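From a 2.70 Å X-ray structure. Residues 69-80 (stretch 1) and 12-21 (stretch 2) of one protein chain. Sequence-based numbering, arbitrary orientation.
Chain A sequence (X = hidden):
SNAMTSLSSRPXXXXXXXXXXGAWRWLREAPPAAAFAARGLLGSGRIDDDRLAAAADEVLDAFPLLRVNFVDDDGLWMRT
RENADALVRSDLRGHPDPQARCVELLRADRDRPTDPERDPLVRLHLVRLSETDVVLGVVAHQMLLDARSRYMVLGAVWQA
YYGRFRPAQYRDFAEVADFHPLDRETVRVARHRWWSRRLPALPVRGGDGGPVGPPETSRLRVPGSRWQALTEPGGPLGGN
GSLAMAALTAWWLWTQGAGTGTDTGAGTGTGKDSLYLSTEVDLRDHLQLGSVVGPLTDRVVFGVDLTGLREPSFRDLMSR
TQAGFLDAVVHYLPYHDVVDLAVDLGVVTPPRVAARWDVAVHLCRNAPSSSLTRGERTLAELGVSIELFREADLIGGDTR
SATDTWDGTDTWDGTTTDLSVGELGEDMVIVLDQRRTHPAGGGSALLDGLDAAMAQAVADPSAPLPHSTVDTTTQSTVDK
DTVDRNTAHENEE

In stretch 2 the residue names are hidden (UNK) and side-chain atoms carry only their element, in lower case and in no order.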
# COMPACT_ATOMS: atom_id res chain seq x y z
N ASN A 69 13.07 -6.05 -15.18
CA ASN A 69 13.98 -6.47 -14.13
C ASN A 69 14.92 -5.32 -13.78
O ASN A 69 15.04 -4.36 -14.54
CB ASN A 69 14.78 -7.70 -14.56
CG ASN A 69 13.91 -8.94 -14.67
OD1 ASN A 69 13.40 -9.26 -15.75
ND2 ASN A 69 13.73 -9.64 -13.56
N PHE A 70 15.57 -5.41 -12.63
CA PHE A 70 16.43 -4.33 -12.16
C PHE A 70 17.91 -4.70 -12.19
O PHE A 70 18.28 -5.85 -11.94
CB PHE A 70 16.02 -3.88 -10.76
CG PHE A 70 14.66 -3.27 -10.70
CD1 PHE A 70 14.48 -1.93 -11.01
CD2 PHE A 70 13.55 -4.02 -10.35
CE1 PHE A 70 13.22 -1.36 -10.97
CE2 PHE A 70 12.30 -3.46 -10.30
CZ PHE A 70 12.13 -2.12 -10.61
N VAL A 71 18.74 -3.72 -12.50
CA VAL A 71 20.18 -3.93 -12.54
C VAL A 71 20.88 -2.96 -11.60
O VAL A 71 20.95 -1.76 -11.87
CB VAL A 71 20.74 -3.73 -13.96
CG1 VAL A 71 22.25 -3.90 -13.95
CG2 VAL A 71 20.09 -4.71 -14.93
N ASP A 72 21.38 -3.48 -10.48
CA ASP A 72 22.10 -2.66 -9.52
C ASP A 72 23.59 -2.65 -9.86
O ASP A 72 24.36 -3.46 -9.36
CB ASP A 72 21.88 -3.17 -8.09
CG ASP A 72 22.49 -2.25 -7.05
OD1 ASP A 72 22.70 -1.06 -7.35
OD2 ASP A 72 22.75 -2.72 -5.92
N ASP A 73 23.97 -1.72 -10.72
CA ASP A 73 25.35 -1.57 -11.15
C ASP A 73 25.55 -0.17 -11.73
O ASP A 73 24.95 0.17 -12.74
CB ASP A 73 25.71 -2.63 -12.20
CG ASP A 73 27.14 -2.49 -12.70
OD1 ASP A 73 28.06 -2.97 -12.01
OD2 ASP A 73 27.33 -1.90 -13.78
N ASP A 74 26.39 0.63 -11.06
CA ASP A 74 26.55 2.04 -11.40
C ASP A 74 25.19 2.74 -11.29
O ASP A 74 24.80 3.50 -12.18
CB ASP A 74 27.16 2.21 -12.79
CG ASP A 74 27.64 3.63 -13.05
OD1 ASP A 74 28.23 4.23 -12.12
OD2 ASP A 74 27.42 4.13 -14.17
N GLY A 75 24.49 2.49 -10.20
CA GLY A 75 23.15 3.03 -10.00
C GLY A 75 22.09 1.99 -10.28
O GLY A 75 22.40 0.85 -10.64
N LEU A 76 20.82 2.36 -10.13
CA LEU A 76 19.71 1.45 -10.37
C LEU A 76 19.13 1.66 -11.77
O LEU A 76 18.85 2.79 -12.16
CB LEU A 76 18.63 1.64 -9.32
CG LEU A 76 17.52 0.58 -9.26
CD1 LEU A 76 18.08 -0.81 -8.96
CD2 LEU A 76 16.49 0.97 -8.23
N TRP A 77 18.93 0.57 -12.50
CA TRP A 77 18.46 0.65 -13.88
C TRP A 77 17.33 -0.33 -14.16
O TRP A 77 17.22 -1.36 -13.50
CB TRP A 77 19.62 0.41 -14.85
CG TRP A 77 20.77 1.34 -14.67
CD1 TRP A 77 21.79 1.21 -13.77
CD2 TRP A 77 21.04 2.54 -15.40
NE1 TRP A 77 22.67 2.26 -13.90
CE2 TRP A 77 22.23 3.09 -14.89
CE3 TRP A 77 20.38 3.21 -16.44
CZ2 TRP A 77 22.78 4.27 -15.38
CZ3 TRP A 77 20.93 4.39 -16.92
CH2 TRP A 77 22.12 4.90 -16.40
N MSE A 78 16.50 -0.01 -15.15
CA MSE A 78 15.42 -0.90 -15.56
C MSE A 78 15.75 -1.61 -16.87
O MSE A 78 16.33 -1.01 -17.78
CB MSE A 78 14.10 -0.13 -15.68
CG MSE A 78 13.38 0.07 -14.35
SE MSE A 78 11.85 1.27 -14.46
CE MSE A 78 10.91 0.49 -15.97
N ARG A 79 15.39 -2.88 -16.94
CA ARG A 79 15.69 -3.71 -18.11
C ARG A 79 14.43 -4.44 -18.54
O ARG A 79 13.83 -5.17 -17.76
CB ARG A 79 16.79 -4.71 -17.75
CG ARG A 79 17.26 -5.61 -18.89
CD ARG A 79 18.22 -6.67 -18.37
NE ARG A 79 18.94 -7.35 -19.44
CZ ARG A 79 20.09 -6.92 -19.96
NH1 ARG A 79 20.65 -5.81 -19.50
NH2 ARG A 79 20.68 -7.60 -20.94
N THR A 80 14.03 -4.25 -19.80
CA THR A 80 12.79 -4.84 -20.28
C THR A 80 12.99 -6.24 -20.85
O THR A 80 13.62 -6.42 -21.89
CB THR A 80 12.10 -3.95 -21.32
OG1 THR A 80 11.90 -2.65 -20.77
CG2 THR A 80 10.75 -4.54 -21.70
N UNK A 12 19.54 -0.74 -23.95
CA UNK A 12 18.15 -0.58 -23.55
C UNK A 12 17.97 -0.63 -22.04
O UNK A 12 17.30 -1.52 -21.52
N UNK A 13 18.57 0.33 -21.34
CA UNK A 13 18.47 0.40 -19.89
C UNK A 13 18.04 1.79 -19.43
O UNK A 13 18.84 2.73 -19.42
c UNK A 13 20.09 -1.44 -18.93
c UNK A 13 20.40 -2.23 -20.19
c UNK A 13 19.81 0.04 -19.23
c UNK A 13 21.22 -1.56 -17.91
N UNK A 14 16.78 1.91 -19.04
CA UNK A 14 16.25 3.18 -18.55
C UNK A 14 16.60 3.37 -17.07
O UNK A 14 16.66 2.41 -16.31
n UNK A 14 12.69 6.47 -21.03
n UNK A 14 12.11 6.00 -18.86
c UNK A 14 14.74 3.24 -18.76
c UNK A 14 12.65 4.64 -18.89
c UNK A 14 14.13 4.62 -18.53
n UNK A 14 11.63 8.06 -19.77
c UNK A 14 12.14 6.84 -19.89
N UNK A 15 16.85 4.62 -16.68
CA UNK A 15 17.16 4.93 -15.30
C UNK A 15 15.93 4.72 -14.43
O UNK A 15 14.80 4.93 -14.87
c UNK A 15 19.71 5.96 -13.81
n UNK A 15 19.83 5.22 -11.08
c UNK A 15 20.64 6.18 -11.53
n UNK A 15 20.60 6.54 -12.81
c UNK A 15 18.38 6.70 -13.88
n UNK A 15 21.48 6.77 -10.70
c UNK A 15 17.65 6.38 -15.18
N UNK A 16 16.15 4.29 -13.19
CA UNK A 16 15.05 4.04 -12.26
C UNK A 16 14.53 5.35 -11.68
O UNK A 16 15.29 6.30 -11.51
c UNK A 16 15.49 3.11 -11.15
N UNK A 17 13.24 5.38 -11.36
CA UNK A 17 12.62 6.57 -10.79
C UNK A 17 13.02 6.79 -9.33
O UNK A 17 13.67 5.94 -8.73
c UNK A 17 11.09 6.50 -10.92
o UNK A 17 10.55 5.47 -10.12
N UNK A 18 12.61 7.92 -8.77
CA UNK A 18 13.01 8.29 -7.41
C UNK A 18 12.35 7.44 -6.33
O UNK A 18 12.93 7.24 -5.25
c UNK A 18 9.55 10.76 -5.42
c UNK A 18 10.39 10.13 -7.97
c UNK A 18 9.05 10.45 -7.74
c UNK A 18 8.64 10.76 -6.46
c UNK A 18 12.75 9.78 -7.17
c UNK A 18 11.30 10.12 -6.93
c UNK A 18 10.87 10.44 -5.66
N UNK A 19 11.16 6.94 -6.60
CA UNK A 19 10.47 6.05 -5.67
C UNK A 19 11.04 4.64 -5.75
O UNK A 19 11.05 3.91 -4.76
c UNK A 19 8.34 7.62 -4.10
c UNK A 19 8.96 6.02 -5.95
c UNK A 19 6.74 7.19 -5.98
c UNK A 19 8.20 7.30 -5.59
N UNK A 20 11.51 4.26 -6.93
CA UNK A 20 12.18 2.98 -7.12
C UNK A 20 13.55 2.99 -6.46
O UNK A 20 13.93 2.04 -5.78
o UNK A 20 11.91 2.79 -11.43
c UNK A 20 11.01 2.29 -9.28
n UNK A 20 10.47 1.08 -11.29
c UNK A 20 12.32 2.66 -8.61
c UNK A 20 11.16 2.07 -10.76
N UNK A 21 14.29 4.08 -6.66
CA UNK A 21 15.58 4.27 -6.01
C UNK A 21 15.43 4.25 -4.49
O UNK A 21 16.23 3.63 -3.78
n UNK A 21 15.59 9.12 -9.77
n UNK A 21 16.98 7.45 -8.99
c UNK A 21 17.82 6.79 -8.00
c UNK A 21 16.34 8.60 -8.80
c UNK A 21 17.26 5.44 -7.56
n UNK A 21 16.45 9.25 -7.65
c UNK A 21 16.22 5.59 -6.45

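Position 12 has backbone atoms alone and no side-chain atom, so it is glycine, G12; its carbonyl O lies 3.9 Å from M78 O, without a bond between them.

Position 13 carries four carbons that fork at the second, and one branch tip lies 4.0 Å from W77 CB while the other lies 3.7 Å from R79 NH1. A four-carbon chain branched in this way is leucine, L13. It shares a face of the sheet with R79, and its CA makes a CA-H...O contact with M78 O at 3.3 Å.

Position 14 has three carbons, a nitrogen, then a carbon bearing two more nitrogens: an arginine, R14. The end of its side chain leads away from stretch 1, and its hydrogen bonds to stretch 1 are made by the backbone, in antiparallel register with M78. M78 N donates to R14 O at 2.7 Å and nearly straight, whereas the return bond from R14 N to M78 O, at 3.2 Å, is bent and weak.

Position 15 repeats that pattern of three carbons, a nitrogen and a carbon with two nitrogens. Its third carbon sits over the six-membered ring of W77, and a terminal nitrogen reaches the carbonyl of L76. This is a second arginine, R15. Although its CB points away, the chain curls back, placing CD 3.6 Å from the ring centroid in a CH-pi contact and letting NH1 donate to L76 O at 2.8 Å.

Position 16 has a single side-chain carbon, 3.8 Å from L76 CG, and is alanine, A16. Its N also donates to L76 O, at 3.3 Å, so this carbonyl accepts two bonds.

Position 17, one carbon followed by one oxygen, is serine, S17, at the N-cap position; it does not touch stretch 1. Position 18, one carbon and a six-carbon ring, is phenylalanine, F18, and position 19, four carbons forked at the second, is leucine, L19; both are out of reach.

Position 20 has three carbons, the third carrying an oxygen and a nitrogen, beside F70 and M78. It is glutamine, Q20. S17 N donates to OE1, which fixes the amide: NE2 lies 3.7 Å from F70 CZ at the ring edge, and OE1 lies 3.4 Å from the selenium of M78.

Position 21 again shows three carbons, a nitrogen and a carbon with two nitrogens: arginine, R21. Its NE donates to A16 O at 3.2 Å, and its CA lies 4.1 Å from L76 CD2.

The contact is thus a short antiparallel pairing centred on M78 and R14, extended by the doubly bonded L76 carbonyl and packed by L13, R15, A16 and Q20.

Stretch 2 12-21: GLRRASFLQR
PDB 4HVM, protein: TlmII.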